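Local coordinates for protein arginyl-tRNA synthetase, putative (Plasmodium falciparum, PDB 5JLD) that probably catalyses the ATP-dependent attachment of L-arginine to its cognate tRNA, releasing AMP and diphosphate, as a class I aminoacyl-tRNA synthetase, at residues 479-493 and 568-582. Residues are numbered along the deposited sequence; the frame is centred on the assembly and turned at random.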
loop_
_atom_site.group_PDB
_atom_site.type_symbol
_atom_site.label_atom_id
_atom_site.label_comp_id
_atom_site.label_asym_id
_atom_site.label_seq_id
_atom_site.Cartn_x
_atom_site.Cartn_y
_atom_site.Cartn_z
ATOM N N ILE A 479 8.019 -4.363 -16.607
ATOM C CA ILE A 479 8.889 -4.048 -15.482
ATOM C C ILE A 479 9.851 -5.212 -15.252
ATOM O O ILE A 479 11.071 -5.034 -15.071
ATOM C CB ILE A 479 8.085 -3.785 -14.205
ATOM C CG1 ILE A 479 7.040 -2.686 -14.433
ATOM C CG2 ILE A 479 9.029 -3.430 -13.043
ATOM C CD1 ILE A 479 7.597 -1.278 -14.492
ATOM N N ILE A 480 9.286 -6.411 -15.310
ATOM C CA ILE A 480 10.051 -7.621 -15.075
ATOM C C ILE A 480 11.158 -7.772 -16.110
ATOM O O ILE A 480 12.315 -8.056 -15.761
ATOM C CB ILE A 480 9.117 -8.843 -15.061
ATOM C CG1 ILE A 480 8.247 -8.791 -13.798
ATOM C CG2 ILE A 480 9.902 -10.148 -15.084
ATOM C CD1 ILE A 480 7.144 -9.799 -13.788
ATOM N N TYR A 481 10.830 -7.539 -17.378
ATOM C CA TYR A 481 11.850 -7.694 -18.408
ATOM C C TYR A 481 12.916 -6.611 -18.307
ATOM O O TYR A 481 14.085 -6.864 -18.609
ATOM C CB TYR A 481 11.216 -7.724 -19.801
ATOM C CG TYR A 481 10.844 -9.136 -20.168
ATOM C CD1 TYR A 481 9.659 -9.693 -19.717
ATOM C CD2 TYR A 481 11.706 -9.936 -20.911
ATOM C CE1 TYR A 481 9.320 -10.998 -20.019
ATOM C CE2 TYR A 481 11.376 -11.242 -21.229
ATOM C CZ TYR A 481 10.175 -11.769 -20.778
ATOM O OH TYR A 481 9.822 -13.066 -21.072
ATOM N N GLY A 482 12.525 -5.427 -17.846
ATOM C CA GLY A 482 13.494 -4.379 -17.577
ATOM C C GLY A 482 14.499 -4.857 -16.548
ATOM O O GLY A 482 15.733 -4.732 -16.719
ATOM N N TYR A 483 13.962 -5.446 -15.484
ATOM C CA TYR A 483 14.803 -5.968 -14.416
ATOM C C TYR A 483 15.783 -7.042 -14.911
ATOM O O TYR A 483 16.999 -7.005 -14.597
ATOM C CB TYR A 483 13.946 -6.535 -13.287
ATOM C CG TYR A 483 14.792 -7.046 -12.155
ATOM C CD1 TYR A 483 15.396 -6.162 -11.261
ATOM C CD2 TYR A 483 15.020 -8.405 -11.997
ATOM C CE1 TYR A 483 16.178 -6.627 -10.221
ATOM C CE2 TYR A 483 15.806 -8.879 -10.965
ATOM C CZ TYR A 483 16.382 -7.989 -10.079
ATOM O OH TYR A 483 17.164 -8.471 -9.054
ATOM N N SER A 484 15.261 -7.999 -15.678
ATOM C CA SER A 484 16.121 -9.059 -16.208
ATOM C C SER A 484 17.186 -8.499 -17.163
ATOM O O SER A 484 18.297 -9.024 -17.237
ATOM C CB SER A 484 15.294 -10.136 -16.916
ATOM O OG SER A 484 14.562 -9.596 -17.999
ATOM N N ARG A 485 16.857 -7.440 -17.899
ATOM C CA ARG A 485 17.862 -6.799 -18.759
ATOM C C ARG A 485 18.996 -6.207 -17.912
ATOM O O ARG A 485 20.208 -6.421 -18.184
ATOM C CB ARG A 485 17.226 -5.709 -19.623
ATOM C CG ARG A 485 16.421 -6.223 -20.815
ATOM C CD ARG A 485 15.774 -5.072 -21.587
ATOM N N ILE A 486 18.604 -5.470 -16.873
ATOM C CA ILE A 486 19.606 -4.879 -15.995
ATOM C C ILE A 486 20.494 -5.971 -15.376
ATOM O O ILE A 486 21.704 -5.770 -15.238
ATOM C CB ILE A 486 18.960 -4.028 -14.894
ATOM C CG1 ILE A 486 18.093 -2.945 -15.519
ATOM C CG2 ILE A 486 20.022 -3.362 -14.023
ATOM C CD1 ILE A 486 17.477 -2.022 -14.515
ATOM N N CYS A 487 19.919 -7.129 -15.033
ATOM C CA CYS A 487 20.745 -8.236 -14.514
ATOM C C CYS A 487 21.676 -8.818 -15.595
ATOM O O CYS A 487 22.822 -9.237 -15.329
ATOM C CB CYS A 487 19.862 -9.346 -13.927
ATOM S SG CYS A 487 18.883 -8.853 -12.446
ATOM N N SER A 488 21.156 -8.857 -16.815
ATOM C CA SER A 488 21.907 -9.308 -17.973
ATOM C C SER A 488 23.184 -8.485 -18.134
ATOM O O SER A 488 24.251 -9.035 -18.433
ATOM C CB SER A 488 21.037 -9.222 -19.229
ATOM O OG SER A 488 21.801 -8.947 -20.383
ATOM N N ILE A 489 23.084 -7.173 -17.922
ATOM C CA ILE A 489 24.304 -6.350 -17.951
ATOM C C ILE A 489 25.400 -6.899 -17.026
ATOM O O ILE A 489 26.553 -7.046 -17.431
ATOM C CB ILE A 489 24.028 -4.898 -17.548
ATOM C CG1 ILE A 489 22.984 -4.281 -18.477
ATOM C CG2 ILE A 489 25.330 -4.083 -17.583
ATOM C CD1 ILE A 489 22.467 -2.950 -17.994
ATOM N N PHE A 490 25.044 -7.212 -15.786
ATOM C CA PHE A 490 26.040 -7.718 -14.846
ATOM C C PHE A 490 26.534 -9.109 -15.199
ATOM O O PHE A 490 27.700 -9.429 -14.970
ATOM C CB PHE A 490 25.491 -7.700 -13.427
ATOM C CG PHE A 490 25.395 -6.327 -12.868
ATOM C CD1 PHE A 490 26.500 -5.738 -12.277
ATOM C CD2 PHE A 490 24.223 -5.603 -12.977
ATOM C CE1 PHE A 490 26.429 -4.462 -11.779
ATOM C CE2 PHE A 490 24.149 -4.328 -12.483
ATOM C CZ PHE A 490 25.258 -3.757 -11.887
ATOM N N ARG A 491 25.660 -9.939 -15.762
ATOM C CA ARG A 491 26.129 -11.236 -16.238
ATOM C C ARG A 491 27.144 -11.084 -17.373
ATOM O O ARG A 491 28.082 -11.878 -17.463
ATOM C CB ARG A 491 24.962 -12.115 -16.695
ATOM C CG ARG A 491 23.959 -12.417 -15.583
ATOM C CD ARG A 491 22.946 -13.487 -15.980
ATOM N NE ARG A 491 22.206 -13.149 -17.193
ATOM C CZ ARG A 491 20.944 -12.729 -17.201
ATOM N NH1 ARG A 491 20.287 -12.580 -16.058
ATOM N NH2 ARG A 491 20.341 -12.447 -18.348
ATOM N N LYS A 492 26.974 -10.064 -18.218
ATOM C CA LYS A 492 27.786 -9.945 -19.441
ATOM C C LYS A 492 29.033 -9.056 -19.330
ATOM O O LYS A 492 29.847 -9.023 -20.253
ATOM C CB LYS A 492 26.921 -9.430 -20.604
ATOM C CG LYS A 492 26.167 -10.525 -21.359
ATOM C CD LYS A 492 25.459 -9.999 -22.612
ATOM C CE LYS A 492 24.292 -9.069 -22.267
ATOM N NZ LYS A 492 23.521 -8.644 -23.475
ATOM N N SER A 493 29.191 -8.339 -18.222
ATOM C CA SER A 493 30.354 -7.466 -18.067
ATOM C C SER A 493 31.573 -8.254 -17.604
ATOM O O SER A 493 31.453 -9.209 -16.834
ATOM C CB SER A 493 30.066 -6.335 -17.082
ATOM O OG SER A 493 31.258 -5.921 -16.436
ATOM N N LEU A 568 28.594 1.174 -14.146
ATOM C CA LEU A 568 28.242 -0.142 -13.635
ATOM C C LEU A 568 27.670 -0.033 -12.222
ATOM O O LEU A 568 26.690 -0.698 -11.875
ATOM C CB LEU A 568 29.461 -1.061 -13.644
ATOM C CG LEU A 568 29.131 -2.541 -13.817
ATOM C CD1 LEU A 568 28.557 -2.789 -15.214
ATOM C CD2 LEU A 568 30.370 -3.397 -13.573
ATOM N N LEU A 569 28.292 0.822 -11.420
ATOM C CA LEU A 569 27.812 1.118 -10.079
ATOM C C LEU A 569 26.382 1.653 -10.117
ATOM O O LEU A 569 25.513 1.232 -9.321
ATOM C CB LEU A 569 28.746 2.122 -9.397
ATOM C CG LEU A 569 29.227 1.797 -7.982
ATOM C CD1 LEU A 569 29.668 0.347 -7.872
ATOM C CD2 LEU A 569 30.353 2.733 -7.585
ATOM N N LEU A 570 26.134 2.574 -11.048
ATOM C CA LEU A 570 24.779 3.099 -11.234
ATOM C C LEU A 570 23.808 1.977 -11.588
ATOM O O LEU A 570 22.663 1.953 -11.122
ATOM C CB LEU A 570 24.747 4.170 -12.330
ATOM C CG LEU A 570 24.674 5.607 -11.820
ATOM C CD1 LEU A 570 24.846 6.601 -12.954
ATOM C CD2 LEU A 570 23.367 5.847 -11.079
ATOM N N CYS A 571 24.274 1.062 -12.432
ATOM C CA CYS A 571 23.468 -0.084 -12.815
ATOM C C CYS A 571 23.113 -0.934 -11.579
ATOM O O CYS A 571 21.990 -1.399 -11.443
ATOM C CB CYS A 571 24.201 -0.925 -13.859
ATOM S SG CYS A 571 24.295 -0.194 -15.521
ATOM N N SER A 572 24.081 -1.110 -10.682
ATOM C CA SER A 572 23.918 -1.933 -9.479
ATOM C C SER A 572 22.906 -1.327 -8.515
ATOM O O SER A 572 21.973 -2.007 -8.027
ATOM C CB SER A 572 25.274 -2.104 -8.786
ATOM O OG SER A 572 25.267 -3.144 -7.834
ATOM N N ILE A 573 23.085 -0.039 -8.243
ATOM C CA ILE A 573 22.106 0.666 -7.428
ATOM C C ILE A 573 20.712 0.569 -8.039
ATOM O O ILE A 573 19.745 0.237 -7.342
ATOM C CB ILE A 573 22.478 2.136 -7.251
ATOM C CG1 ILE A 573 23.852 2.244 -6.575
ATOM C CG2 ILE A 573 21.386 2.849 -6.454
ATOM C CD1 ILE A 573 24.375 3.681 -6.428
ATOM N N THR A 574 20.615 0.832 -9.347
ATOM C CA THR A 574 19.315 0.790 -10.008
ATOM C C THR A 574 18.660 -0.583 -9.893
ATOM O O THR A 574 17.475 -0.673 -9.625
ATOM C CB THR A 574 19.414 1.163 -11.486
ATOM O OG1 THR A 574 19.920 2.500 -11.600
ATOM C CG2 THR A 574 18.028 1.078 -12.157
ATOM N N LYS A 575 19.445 -1.640 -10.102
ATOM C CA LYS A 575 18.979 -3.012 -9.923
ATOM C C LYS A 575 18.429 -3.240 -8.519
ATOM O O LYS A 575 17.281 -3.656 -8.368
ATOM C CB LYS A 575 20.108 -4.006 -10.196
ATOM C CG LYS A 575 19.694 -5.465 -10.076
ATOM C CD LYS A 575 20.693 -6.356 -10.796
ATOM C CE LYS A 575 21.695 -6.980 -9.847
ATOM N NZ LYS A 575 21.150 -8.232 -9.254
ATOM N N SER A 576 19.244 -2.967 -7.500
ATOM C CA SER A 576 18.771 -3.090 -6.121
ATOM C C SER A 576 17.419 -2.392 -5.896
ATOM O O SER A 576 16.479 -2.973 -5.319
ATOM C CB SER A 576 19.798 -2.521 -5.135
ATOM O OG SER A 576 20.893 -3.398 -4.967
ATOM N N LEU A 577 17.327 -1.146 -6.358
ATOM C CA LEU A 577 16.139 -0.343 -6.114
ATOM C C LEU A 577 14.920 -0.912 -6.854
ATOM O O LEU A 577 13.810 -0.947 -6.321
ATOM C CB LEU A 577 16.385 1.112 -6.523
ATOM C CG LEU A 577 15.286 2.134 -6.227
ATOM C CD1 LEU A 577 14.868 2.072 -4.731
ATOM C CD2 LEU A 577 15.755 3.547 -6.620
ATOM N N LEU A 578 15.134 -1.343 -8.087
ATOM C CA LEU A 578 14.063 -1.916 -8.891
ATOM C C LEU A 578 13.527 -3.193 -8.225
ATOM O O LEU A 578 12.317 -3.369 -8.104
ATOM C CB LEU A 578 14.556 -2.229 -10.286
ATOM C CG LEU A 578 13.491 -2.568 -11.324
ATOM C CD1 LEU A 578 12.296 -1.649 -11.174
ATOM C CD2 LEU A 578 14.096 -2.441 -12.733
ATOM N N LYS A 579 14.449 -4.058 -7.799
ATOM C CA LYS A 579 14.107 -5.287 -7.072
ATOM C C LYS A 579 13.238 -4.966 -5.859
ATOM O O LYS A 579 12.126 -5.502 -5.718
ATOM C CB LYS A 579 15.376 -6.016 -6.638
ATOM C CG LYS A 579 15.156 -7.306 -5.858
ATOM C CD LYS A 579 16.472 -7.773 -5.245
ATOM C CE LYS A 579 16.274 -8.908 -4.253
ATOM N NZ LYS A 579 16.244 -10.217 -4.954
ATOM N N LEU A 580 13.742 -4.066 -5.011
ATOM C CA LEU A 580 13.016 -3.662 -3.810
ATOM C C LEU A 580 11.612 -3.132 -4.144
ATOM O O LEU A 580 10.629 -3.547 -3.525
ATOM C CB LEU A 580 13.816 -2.618 -3.021
ATOM C CG LEU A 580 13.144 -2.024 -1.789
ATOM C CD1 LEU A 580 12.710 -3.155 -0.852
ATOM C CD2 LEU A 580 14.107 -1.099 -1.066
ATOM N N CYS A 581 11.520 -2.242 -5.130
ATOM C CA CYS A 581 10.231 -1.680 -5.552
ATOM C C CYS A 581 9.259 -2.774 -5.987
ATOM O O CYS A 581 8.064 -2.716 -5.677
ATOM C CB CYS A 581 10.411 -0.690 -6.710
ATOM S SG CYS A 581 11.050 0.967 -6.280
ATOM N N MET A 582 9.783 -3.745 -6.738
ATOM C CA MET A 582 8.988 -4.828 -7.263
ATOM C C MET A 582 8.408 -5.641 -6.107
ATOM O O MET A 582 7.212 -5.910 -6.078
ATOM C CB MET A 582 9.826 -5.721 -8.183
ATOM C CG MET A 582 9.996 -5.184 -9.585
ATOM S SD MET A 582 11.122 -6.197 -10.571
ATOM C CE MET A 582 10.060 -7.532 -11.062
#
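Y483, I486 and F490 project from helix 476-492 as knobs into holes of helix 564-584, while K575 returns the packing from the other side, lodged among Y483, I486, C487 and F490. The pair is a worked example of knobs-into-holes packing between roughly antiparallel helices: the two segments run at 146°, with their axes 9.9 Å apart.

Both aromatic rings turn an edge to the backbone of 568-582. Chi1 near 180° swings the Y483 ring out against K575 and K579, CE1 lying 3.7 Å from K575 O. M582 SD adds an oblique Met-aromatic contact to this ring, 4.7 Å from its centroid and 35° off its normal, and P589 also touches the tyrosine. On F490, CZ comes to 3.1 Å from S572 N, close to the ring plane, and L568 CG lies against CE1.

Among the aliphatic contacts, I486 packs between the two rings and splits its branches, CG2 resting by C571 O and K575 CB, CD1 meeting L578 CD2 at 3.8 Å and the methyl of T574. At the 479 end of the interface, M582 bends at its last torsion to bring CE within 3.5 Å of I480 CG1, while its CG meets I479 CG2.

Lysines take part through their methylenes: K575 CD lies 3.5 Å from C487 SG, and K579 CB and CD pass the Y483 hydroxyl.

Helix 536-556 meets T574 and L578 as well, placing this pair within the helical anticodon-binding domain of the DALR family. With backbone polar groups used largely within each helix, the interlocked knobs and apolar contacts are consistent with cohesion mainly by shape and dispersion, the principle this helix pair illustrates.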